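PDB 5H4E: beta 1-3 glucanase from Clostridium beijerinckii NCIMB 8052, which probably hydrolyses the beta-1,3-glucosidic linkages of beta-1,3-glucans, as a glycoside hydrolase of family GH64. Local coordinates for residues Tyr98-Lys108 / Ile117-Ala125; Thr152-Asn163 / Thr175-Met186. All coordinates share one frame; numbering follows the deposited sequence.

Overall arrangement
Contact 1 (98-108 with 117-125) and contact 2 (152-163 with 175-186) follow one another along the chain, their centres about 19 Å apart. Contact 1 runs off strand 95-101 of the eight-stranded antiparallel sheet; contact 2 includes the hairpin 162-168/173-177 at the edge of the five-stranded mixed sheet. Tyr-160 joins them: its OH lies 2.7 Å from Ile-99 O, probably hydrogen-bonded, and its ring stacks on Tyr-101. A second touch packs Leu-124 CD1 3.8 Å from Gln-157 OE1. Strand 136-144 is common ground, since Glu-137 is tied to Ile-99 by backbone hydrogen bonding and its side chain forms a salt bridge with Arg-154.

Contact 1. Residues Tyr98-Lys108 / Ile117-Ala125; sequences YISYGKPLYIK and IGYAGPNLA
Tyr-98 meets the second segment through its hydroxyl and through CE1. Its OH lies at the edge of the Tyr-119 ring, near the ring plane, 3.7 Å from Tyr-119 OH and 3.8 Å from Tyr-119 CE1, the two side chains coming from opposite directions; the Tyr-98 hydroxyl has its hydrogen bond with Arg-96. On the other flank of the Tyr-98 ring, Pro-122 approaches obliquely, its CD 4.0 Å from Tyr-98 CE1. After the turn that follows strand 95-101, Leu-105 reaches the next ring atom, with CD1 4.2 Å from Pro-122 CG, while Phe-136 of strand 136-144 packs against both residues. Tyr-106 contributes its backbone: a water lies 2.8 Å from Tyr-106 O and also near Ala-120 O. Here the chain enters the small two-stranded antiparallel hairpin 108-111/117-120. With CG1 of Ile-107 beside the backbone N (chi1 -65°), CG2 falls anti to N and lies 3.8 Å from Tyr-119 CD1, meeting that ring obliquely. Lys-108 and Ala-120 form a hydrogen-bonded antiparallel pair at the hairpin's open end, away from its turn. The bond from Ala-120 N to Lys-108 O is good, 2.9 Å and 160° at the hydrogen, whereas the return bond from Lys-108 N to Ala-120 O is weak at 3.4 Å.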
loop_
_atom_site.group_PDB
_atom_site.type_symbol
_atom_site.label_atom_id
_atom_site.label_comp_id
_atom_site.label_asym_id
_atom_site.label_seq_id
_atom_site.Cartn_x
_atom_site.Cartn_y
_atom_site.Cartn_z
ATOM N N TYR A 98 0.051 11.655 4.004
ATOM C CA TYR A 98 1.099 11.285 4.953
ATOM C C TYR A 98 0.785 11.891 6.311
ATOM O O TYR A 98 0.475 13.071 6.400
ATOM C CB TYR A 98 2.485 11.787 4.496
ATOM C CG TYR A 98 3.051 11.106 3.272
ATOM C CD1 TYR A 98 3.795 9.938 3.387
ATOM C CD2 TYR A 98 2.881 11.656 2.007
ATOM C CE1 TYR A 98 4.329 9.321 2.279
ATOM C CE2 TYR A 98 3.408 11.043 0.887
ATOM C CZ TYR A 98 4.139 9.875 1.034
ATOM O OH TYR A 98 4.675 9.254 -0.071
ATOM N N ILE A 99 0.873 11.083 7.361
ATOM C CA ILE A 99 0.646 11.557 8.712
ATOM C C ILE A 99 1.835 11.126 9.559
ATOM O O ILE A 99 2.064 9.929 9.736
ATOM C CB ILE A 99 -0.673 11.014 9.297
ATOM C CG1 ILE A 99 -1.850 11.465 8.420
ATOM C CG2 ILE A 99 -0.870 11.515 10.752
ATOM C CD1 ILE A 99 -3.164 10.808 8.765
ATOM N N SER A 100 2.604 12.095 10.056
ATOM C CA SER A 100 3.811 11.776 10.819
ATOM C C SER A 100 3.714 12.299 12.244
ATOM O O SER A 100 2.939 13.209 12.535
ATOM C CB SER A 100 5.064 12.334 10.136
ATOM O OG SER A 100 4.991 13.743 9.998
ATOM N N TYR A 101 4.490 11.685 13.129
ATOM C CA TYR A 101 4.511 12.042 14.537
ATOM C C TYR A 101 5.825 12.762 14.861
ATOM O O TYR A 101 6.882 12.383 14.340
ATOM C CB TYR A 101 4.382 10.783 15.401
ATOM C CG TYR A 101 3.052 10.052 15.378
ATOM C CD1 TYR A 101 1.879 10.664 14.930
ATOM C CD2 TYR A 101 2.966 8.748 15.863
ATOM C CE1 TYR A 101 0.666 9.977 14.949
ATOM C CE2 TYR A 101 1.777 8.062 15.884
ATOM C CZ TYR A 101 0.631 8.672 15.437
ATOM O OH TYR A 101 -0.543 7.948 15.478
ATOM N N GLY A 102 5.772 13.784 15.713
ATOM C CA GLY A 102 6.987 14.418 16.209
ATOM C C GLY A 102 7.570 15.486 15.303
ATOM O O GLY A 102 7.956 16.562 15.761
ATOM N N LYS A 103 7.653 15.185 14.013
ATOM C CA LYS A 103 8.132 16.147 13.032
ATOM C C LYS A 103 7.536 15.801 11.680
ATOM O O LYS A 103 7.092 14.669 11.467
ATOM C CB LYS A 103 9.666 16.157 12.962
ATOM C CG LYS A 103 10.275 14.789 12.762
ATOM C CD LYS A 103 11.604 14.867 12.012
ATOM C CE LYS A 103 12.721 15.449 12.843
ATOM N NZ LYS A 103 13.997 15.567 12.059
ATOM N N PRO A 104 7.490 16.776 10.764
ATOM C CA PRO A 104 6.977 16.463 9.434
ATOM C C PRO A 104 7.985 15.649 8.638
ATOM O O PRO A 104 9.165 15.598 8.982
ATOM C CB PRO A 104 6.769 17.846 8.807
ATOM C CG PRO A 104 7.788 18.691 9.485
ATOM C CD PRO A 104 7.811 18.209 10.901
ATOM N N LEU A 105 7.518 15.029 7.566
ATOM C CA LEU A 105 8.400 14.293 6.673
ATOM C C LEU A 105 9.167 15.269 5.796
ATOM O O LEU A 105 8.742 16.416 5.605
ATOM C CB LEU A 105 7.596 13.312 5.817
ATOM C CG LEU A 105 6.873 12.232 6.627
ATOM C CD1 LEU A 105 6.109 11.297 5.718
ATOM C CD2 LEU A 105 7.919 11.466 7.416
ATOM N N TYR A 106 10.312 14.822 5.293
ATOM C CA TYR A 106 11.088 15.606 4.334
ATOM C C TYR A 106 10.815 15.129 2.910
ATOM O O TYR A 106 11.347 14.099 2.481
ATOM C CB TYR A 106 12.581 15.498 4.621
ATOM C CG TYR A 106 13.012 15.951 5.988
ATOM C CD1 TYR A 106 13.301 17.289 6.249
ATOM C CD2 TYR A 106 13.167 15.037 7.018
ATOM C CE1 TYR A 106 13.708 17.704 7.501
ATOM C CE2 TYR A 106 13.576 15.439 8.277
ATOM C CZ TYR A 106 13.853 16.774 8.512
ATOM O OH TYR A 106 14.261 17.163 9.764
ATOM N N ILE A 107 9.981 15.872 2.186
ATOM C CA ILE A 107 9.617 15.508 0.825
ATOM C C ILE A 107 10.331 16.396 -0.199
ATOM O O ILE A 107 10.121 17.611 -0.226
ATOM C CB ILE A 107 8.086 15.605 0.624
ATOM C CG1 ILE A 107 7.374 14.562 1.504
ATOM C CG2 ILE A 107 7.733 15.455 -0.839
ATOM C CD1 ILE A 107 5.856 14.636 1.452
ATOM N N LYS A 108 11.171 15.784 -1.031
ATOM C CA LYS A 108 11.910 16.493 -2.083
ATOM C C LYS A 108 11.120 16.580 -3.394
ATOM O O LYS A 108 10.825 15.554 -4.010
ATOM C CB LYS A 108 13.251 15.796 -2.340
ATOM C CG LYS A 108 14.211 16.525 -3.286
ATOM C CD LYS A 108 14.847 17.720 -2.599
ATOM C CE LYS A 108 16.110 18.186 -3.319
ATOM N NZ LYS A 108 16.858 19.173 -2.474
ATOM N N ILE A 117 6.965 17.031 -13.416
ATOM C CA ILE A 117 7.351 17.418 -12.060
ATOM C C ILE A 117 6.723 16.531 -10.988
ATOM O O ILE A 117 5.504 16.409 -10.920
ATOM C CB ILE A 117 6.950 18.867 -11.767
ATOM C CG1 ILE A 117 7.568 19.812 -12.799
ATOM C CG2 ILE A 117 7.330 19.252 -10.348
ATOM C CD1 ILE A 117 9.029 19.530 -13.108
ATOM N N GLY A 118 7.551 15.924 -10.144
ATOM C CA GLY A 118 7.046 14.997 -9.148
ATOM C C GLY A 118 7.648 15.180 -7.773
ATOM O O GLY A 118 8.235 16.211 -7.457
ATOM N N TYR A 119 7.496 14.166 -6.930
ATOM C CA TYR A 119 8.074 14.239 -5.595
ATOM C C TYR A 119 8.660 12.893 -5.184
ATOM O O TYR A 119 8.253 11.835 -5.682
ATOM C CB TYR A 119 7.033 14.692 -4.564
ATOM C CG TYR A 119 6.028 13.619 -4.204
ATOM C CD1 TYR A 119 6.227 12.791 -3.105
ATOM C CD2 TYR A 119 4.880 13.425 -4.974
ATOM C CE1 TYR A 119 5.309 11.800 -2.771
ATOM C CE2 TYR A 119 3.949 12.438 -4.649
ATOM C CZ TYR A 119 4.176 11.627 -3.543
ATOM O OH TYR A 119 3.264 10.650 -3.199
ATOM N N ALA A 120 9.616 12.962 -4.263
ATOM C CA ALA A 120 10.215 11.781 -3.669
ATOM C C ALA A 120 9.756 11.694 -2.228
ATOM O O ALA A 120 10.080 12.560 -1.420
ATOM C CB ALA A 120 11.735 11.842 -3.749
ATOM N N GLY A 121 8.971 10.671 -1.916
ATOM C CA GLY A 121 8.612 10.394 -0.539
ATOM C C GLY A 121 9.737 9.585 0.079
ATOM O O GLY A 121 10.769 9.376 -0.556
ATOM N N PRO A 122 9.550 9.124 1.320
ATOM C CA PRO A 122 10.615 8.368 1.990
ATOM C C PRO A 122 11.045 7.153 1.178
ATOM O O PRO A 122 10.205 6.406 0.684
ATOM C CB PRO A 122 9.967 7.936 3.310
ATOM C CG PRO A 122 8.881 8.952 3.545
ATOM C CD PRO A 122 8.373 9.329 2.185
ATOM N N ASN A 123 12.347 6.975 1.020
ATOM C CA ASN A 123 12.855 5.731 0.485
ATOM C C ASN A 123 13.700 5.086 1.558
ATOM O O ASN A 123 14.905 5.319 1.627
ATOM C CB ASN A 123 13.673 5.946 -0.786
ATOM C CG ASN A 123 14.371 4.670 -1.252
ATOM O OD1 ASN A 123 13.993 3.559 -0.866
ATOM N ND2 ASN A 123 15.398 4.825 -2.079
ATOM N N LEU A 124 13.075 4.268 2.395
ATOM C CA LEU A 124 13.772 3.747 3.567
ATOM C C LEU A 124 14.735 2.613 3.223
ATOM O O LEU A 124 15.354 2.037 4.116
ATOM C CB LEU A 124 12.766 3.278 4.616
ATOM C CG LEU A 124 11.855 4.408 5.086
ATOM C CD1 LEU A 124 10.835 3.912 6.096
ATOM C CD2 LEU A 124 12.678 5.592 5.641
ATOM N N ALA A 125 14.868 2.293 1.938
ATOM C CA ALA A 125 15.912 1.366 1.502
ATOM C C ALA A 125 17.273 2.069 1.542
ATOM O O ALA A 125 18.325 1.421 1.615
ATOM C CB ALA A 125 15.617 0.835 0.103
HETATM O O HOH W 1 12.847 13.221 0.249
#

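Contact 2. Residues Thr152-Asn163 / Thr175-Met186; sequences TTRVDQFCYPYN and TYGDTGTRADLM
Asn-163 and Gly-177 bring their CA atoms to only 3.8 Å from each other, as a non-hydrogen-bonded antiparallel pair at the base of the hairpin 162-168/173-177; the glycine lets the two backbones close this far. Next to them, Arg-154 and Asp-178 meet side-on in a buried salt bridge whose guanidinium and carboxylate planes lie 11° apart. Arg-154 NE gives a 3.1 Å bond to the syn lone pair of Asp-178 OD1, with 159° at the hydrogen, and Arg-154 NH2 reaches Asp-178 OD2 at 2.8 Å. Tyr-162 N, 2.9 Å from Asp-178 OD2, meets that oxygen on the anti side, tilted out of the carboxylate plane. The backbone answers with a 3.0 Å bond from Asp-178 N to Tyr-162 O.

From Asp-178 the chain turns into helix 182-192, whose N-cap is Thr-181. Its first turn lies across the 158-161 bend: Leu-185 CD1 comes 3.5 Å from Phe-158 CZ, Met-186 lies at the edge of that ring in a Met-aromatic contact, and Pro-161 packs on Gly-180 O and the base of Arg-182. The Arg-182 chain stretches out with CG anti to the backbone N (chi1 -173°), carrying NE to 2.8 Å from Cys-159 O. Tyr-162 CE2, at its ring's edge, lies over one face of the Arg-154 guanidinium and Phe-158 CA over the opposite face, both toward the rim, which limits tilting; NH2 has a second carboxylate partner in Glu-137. Gripped at both oxygens, the Asp-178 carboxylate is fixed in rotation and joins the loop residue Arg-154 to the Tyr-162 backbone, just where the chain leaves strand 173-177.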
loop_
_atom_site.group_PDB
_atom_site.type_symbol
_atom_site.label_atom_id
_atom_site.label_comp_id
_atom_site.label_asym_id
_atom_site.label_seq_id
_atom_site.Cartn_x
_atom_site.Cartn_y
_atom_site.Cartn_z
ATOM N N THR A 152 -5.798 2.142 4.408
ATOM C CA THR A 152 -4.508 1.994 5.078
ATOM C C THR A 152 -3.656 1.042 4.251
ATOM O O THR A 152 -4.180 0.287 3.421
ATOM C CB THR A 152 -4.642 1.421 6.493
ATOM O OG1 THR A 152 -5.100 0.060 6.429
ATOM C CG2 THR A 152 -5.604 2.239 7.337
ATOM N N THR A 153 -2.348 1.030 4.476
ATOM C CA THR A 153 -1.539 0.085 3.732
ATOM C C THR A 153 -0.366 -0.437 4.548
ATOM O O THR A 153 0.352 0.342 5.178
ATOM C CB THR A 153 -1.014 0.715 2.418
ATOM O OG1 THR A 153 -0.133 -0.205 1.770
ATOM C CG2 THR A 153 -0.274 2.034 2.679
ATOM N N ARG A 154 -0.190 -1.756 4.546
ATOM C CA ARG A 154 1.009 -2.350 5.131
ATOM C C ARG A 154 1.876 -2.942 4.035
ATOM O O ARG A 154 2.640 -3.867 4.272
ATOM C CB ARG A 154 0.657 -3.430 6.163
ATOM C CG ARG A 154 0.575 -2.904 7.589
ATOM C CD ARG A 154 -0.543 -1.877 7.724
ATOM N NE ARG A 154 -0.493 -1.156 8.996
ATOM C CZ ARG A 154 0.256 -0.083 9.225
ATOM N NH1 ARG A 154 1.040 0.410 8.264
ATOM N NH2 ARG A 154 0.219 0.505 10.415
ATOM N N VAL A 155 1.774 -2.401 2.830
ATOM C CA VAL A 155 2.514 -2.958 1.705
ATOM C C VAL A 155 4.018 -2.724 1.868
ATOM O O VAL A 155 4.819 -3.574 1.503
ATOM C CB VAL A 155 1.999 -2.367 0.379
ATOM C CG1 VAL A 155 2.923 -2.726 -0.779
ATOM C CG2 VAL A 155 0.588 -2.890 0.119
ATOM N N ASP A 156 4.390 -1.592 2.458
ATOM C CA ASP A 156 5.803 -1.266 2.667
ATOM C C ASP A 156 6.268 -1.481 4.107
ATOM O O ASP A 156 7.426 -1.835 4.347
ATOM C CB ASP A 156 6.082 0.193 2.273
ATOM C CG ASP A 156 6.194 0.388 0.771
ATOM O OD1 ASP A 156 6.173 -0.603 0.034
ATOM O OD2 ASP A 156 6.323 1.545 0.325
ATOM N N GLN A 157 5.373 -1.268 5.068
ATOM C CA GLN A 157 5.777 -1.226 6.470
ATOM C C GLN A 157 4.613 -1.336 7.457
ATOM O O GLN A 157 3.443 -1.142 7.092
ATOM C CB GLN A 157 6.527 0.086 6.752
ATOM C CG GLN A 157 5.630 1.277 6.506
ATOM C CD GLN A 157 6.115 2.560 7.164
ATOM O OE1 GLN A 157 7.304 2.876 7.144
ATOM N NE2 GLN A 157 5.185 3.311 7.742
ATOM N N PHE A 158 4.956 -1.645 8.706
ATOM C CA PHE A 158 4.139 -1.290 9.857
ATOM C C PHE A 158 4.940 -0.404 10.796
ATOM O O PHE A 158 5.970 -0.841 11.338
ATOM C CB PHE A 158 3.663 -2.512 10.628
ATOM C CG PHE A 158 2.967 -2.161 11.916
ATOM C CD1 PHE A 158 1.609 -1.897 11.930
ATOM C CD2 PHE A 158 3.674 -2.065 13.102
ATOM C CE1 PHE A 158 0.967 -1.542 13.113
ATOM C CE2 PHE A 158 3.047 -1.717 14.285
ATOM C CZ PHE A 158 1.694 -1.445 14.293
ATOM N N CYS A 159 4.458 0.812 11.024
ATOM C CA CYS A 159 5.111 1.729 11.960
ATOM C C CYS A 159 4.248 1.977 13.201
ATOM O O CYS A 159 4.690 1.731 14.311
ATOM C CB CYS A 159 5.447 3.061 11.278
ATOM S SG CYS A 159 6.225 4.243 12.400
ATOM N N TYR A 160 3.022 2.472 13.016
ATOM C CA TYR A 160 2.114 2.647 14.144
ATOM C C TYR A 160 0.705 2.226 13.744
ATOM O O TYR A 160 0.370 2.259 12.562
ATOM C CB TYR A 160 2.138 4.104 14.664
ATOM C CG TYR A 160 1.693 5.201 13.710
ATOM C CD1 TYR A 160 0.344 5.392 13.419
ATOM C CD2 TYR A 160 2.620 6.077 13.138
ATOM C CE1 TYR A 160 -0.073 6.406 12.561
ATOM C CE2 TYR A 160 2.214 7.109 12.279
ATOM C CZ TYR A 160 0.861 7.263 11.998
ATOM O OH TYR A 160 0.433 8.270 11.162
ATOM N N PRO A 161 -0.118 1.809 14.719
ATOM C CA PRO A 161 -1.452 1.332 14.337
ATOM C C PRO A 161 -2.372 2.462 13.876
ATOM O O PRO A 161 -2.416 3.528 14.505
ATOM C CB PRO A 161 -1.978 0.698 15.622
ATOM C CG PRO A 161 -1.230 1.368 16.719
ATOM C CD PRO A 161 0.140 1.639 16.157
ATOM N N TYR A 162 -3.082 2.243 12.773
ATOM C CA TYR A 162 -4.064 3.227 12.316
ATOM C C TYR A 162 -5.174 2.552 11.525
ATOM O O TYR A 162 -5.028 1.430 11.045
ATOM C CB TYR A 162 -3.400 4.360 11.499
ATOM C CG TYR A 162 -2.939 4.044 10.079
ATOM C CD1 TYR A 162 -3.286 4.867 9.019
ATOM C CD2 TYR A 162 -2.104 2.954 9.809
ATOM C CE1 TYR A 162 -2.830 4.602 7.719
ATOM C CE2 TYR A 162 -1.656 2.684 8.522
ATOM C CZ TYR A 162 -2.022 3.508 7.486
ATOM O OH TYR A 162 -1.570 3.235 6.196
ATOM N N ASN A 163 -6.318 3.215 11.473
ATOM C CA ASN A 163 -7.474 2.638 10.812
ATOM C C ASN A 163 -8.289 3.788 10.287
ATOM O O ASN A 163 -8.104 4.934 10.724
ATOM C CB ASN A 163 -8.285 1.737 11.775
ATOM C CG ASN A 163 -8.889 2.495 12.958
ATOM O OD1 ASN A 163 -9.913 3.175 12.833
ATOM N ND2 ASN A 163 -8.278 2.345 14.122
ATOM N N THR A 175 -15.211 0.616 8.857
ATOM C CA THR A 175 -13.911 0.930 9.447
ATOM C C THR A 175 -12.934 -0.218 9.213
ATOM O O THR A 175 -13.157 -1.335 9.685
ATOM C CB THR A 175 -14.027 1.206 10.967
ATOM O OG1 THR A 175 -14.909 2.313 11.178
ATOM C CG2 THR A 175 -12.657 1.537 11.581
ATOM N N TYR A 176 -11.862 0.057 8.472
ATOM C CA TYR A 176 -10.826 -0.940 8.214
ATOM C C TYR A 176 -9.463 -0.418 8.654
ATOM O O TYR A 176 -9.130 0.746 8.414
ATOM C CB TYR A 176 -10.755 -1.312 6.733
ATOM C CG TYR A 176 -11.987 -1.974 6.164
ATOM C CD1 TYR A 176 -12.859 -2.692 6.977
ATOM C CD2 TYR A 176 -12.260 -1.907 4.805
ATOM C CE1 TYR A 176 -13.985 -3.311 6.448
ATOM C CE2 TYR A 176 -13.385 -2.525 4.263
ATOM C CZ TYR A 176 -14.244 -3.223 5.098
ATOM O OH TYR A 176 -15.366 -3.841 4.585
ATOM N N GLY A 177 -8.683 -1.286 9.291
ATOM C CA GLY A 177 -7.316 -0.961 9.660
ATOM C C GLY A 177 -6.814 -1.837 10.790
ATOM O O GLY A 177 -7.397 -2.897 11.065
ATOM N N ASP A 178 -5.719 -1.415 11.422
ATOM C CA ASP A 178 -5.078 -2.201 12.480
ATOM C C ASP A 178 -5.915 -2.272 13.739
ATOM O O ASP A 178 -6.639 -1.331 14.062
ATOM C CB ASP A 178 -3.722 -1.600 12.862
ATOM C CG ASP A 178 -2.837 -1.354 11.666
ATOM O OD1 ASP A 178 -2.819 -2.211 10.761
ATOM O OD2 ASP A 178 -2.190 -0.294 11.620
ATOM N N THR A 179 -5.757 -3.359 14.483
ATOM C CA THR A 179 -6.278 -3.426 15.846
ATOM C C THR A 179 -5.125 -3.653 16.803
ATOM O O THR A 179 -4.219 -4.429 16.504
ATOM C CB THR A 179 -7.296 -4.559 16.037
ATOM O OG1 THR A 179 -6.638 -5.820 15.833
ATOM C CG2 THR A 179 -8.425 -4.414 15.051
ATOM N N GLY A 180 -5.153 -2.982 17.953
ATOM C CA GLY A 180 -4.119 -3.195 18.952
ATOM C C GLY A 180 -3.157 -2.034 19.069
ATOM O O GLY A 180 -3.129 -1.158 18.206
ATOM N N THR A 181 -2.375 -2.035 20.147
ATOM C CA THR A 181 -1.333 -1.033 20.362
ATOM C C THR A 181 -0.044 -1.386 19.614
ATOM O O THR A 181 0.197 -2.541 19.245
ATOM C CB THR A 181 -0.977 -0.874 21.859
ATOM O OG1 THR A 181 -0.206 -2.009 22.277
ATOM C CG2 THR A 181 -2.234 -0.746 22.724
ATOM N N ARG A 182 0.785 -0.376 19.400
ATOM C CA ARG A 182 2.042 -0.553 18.702
ATOM C C ARG A 182 2.942 -1.572 19.412
ATOM O O ARG A 182 3.405 -2.532 18.788
ATOM C CB ARG A 182 2.751 0.793 18.567
ATOM C CG ARG A 182 3.998 0.746 17.699
ATOM C CD ARG A 182 4.611 2.150 17.578
ATOM N NE ARG A 182 5.844 2.157 16.795
ATOM C CZ ARG A 182 7.073 2.080 17.301
ATOM N NH1 ARG A 182 8.121 2.111 16.482
ATOM N NH2 ARG A 182 7.264 1.994 18.617
ATOM N N ALA A 183 3.165 -1.368 20.711
ATOM C CA ALA A 183 3.997 -2.275 21.510
ATOM C C ALA A 183 3.495 -3.707 21.423
ATOM O O ALA A 183 4.277 -4.636 21.221
ATOM C CB ALA A 183 4.040 -1.824 22.971
ATOM N N ASP A 184 2.192 -3.898 21.588
ATOM C CA ASP A 184 1.641 -5.257 21.543
ATOM C C ASP A 184 1.782 -5.885 20.167
ATOM O O ASP A 184 2.062 -7.069 20.067
ATOM C CB ASP A 184 0.172 -5.280 21.947
ATOM C CG ASP A 184 -0.028 -5.073 23.431
ATOM O OD1 ASP A 184 0.967 -5.095 24.203
ATOM O OD2 ASP A 184 -1.196 -4.895 23.826
ATOM N N LEU A 185 1.593 -5.093 19.110
ATOM C CA LEU A 185 1.692 -5.623 17.750
ATOM C C LEU A 185 3.136 -5.995 17.390
ATOM O O LEU A 185 3.385 -7.058 16.804
ATOM C CB LEU A 185 1.119 -4.619 16.742
ATOM C CG LEU A 185 -0.404 -4.474 16.745
ATOM C CD1 LEU A 185 -0.831 -3.220 15.965
ATOM C CD2 LEU A 185 -1.069 -5.736 16.166
ATOM N N MET A 186 4.074 -5.121 17.736
ATOM C CA MET A 186 5.498 -5.403 17.573
ATOM C C MET A 186 5.913 -6.706 18.257
ATOM O O MET A 186 6.570 -7.561 17.656
ATOM C CB MET A 186 6.339 -4.264 18.151
ATOM C CG MET A 186 6.153 -2.918 17.500
ATOM S SD MET A 186 6.916 -2.874 15.891
ATOM C CE MET A 186 7.093 -1.109 15.661
HETATM O O HOH W 2 -8.369 1.328 5.464
HETATM O O HOH W 3 -3.937 -0.343 8.899
HETATM O O HOH W 4 -5.660 1.409 14.539
#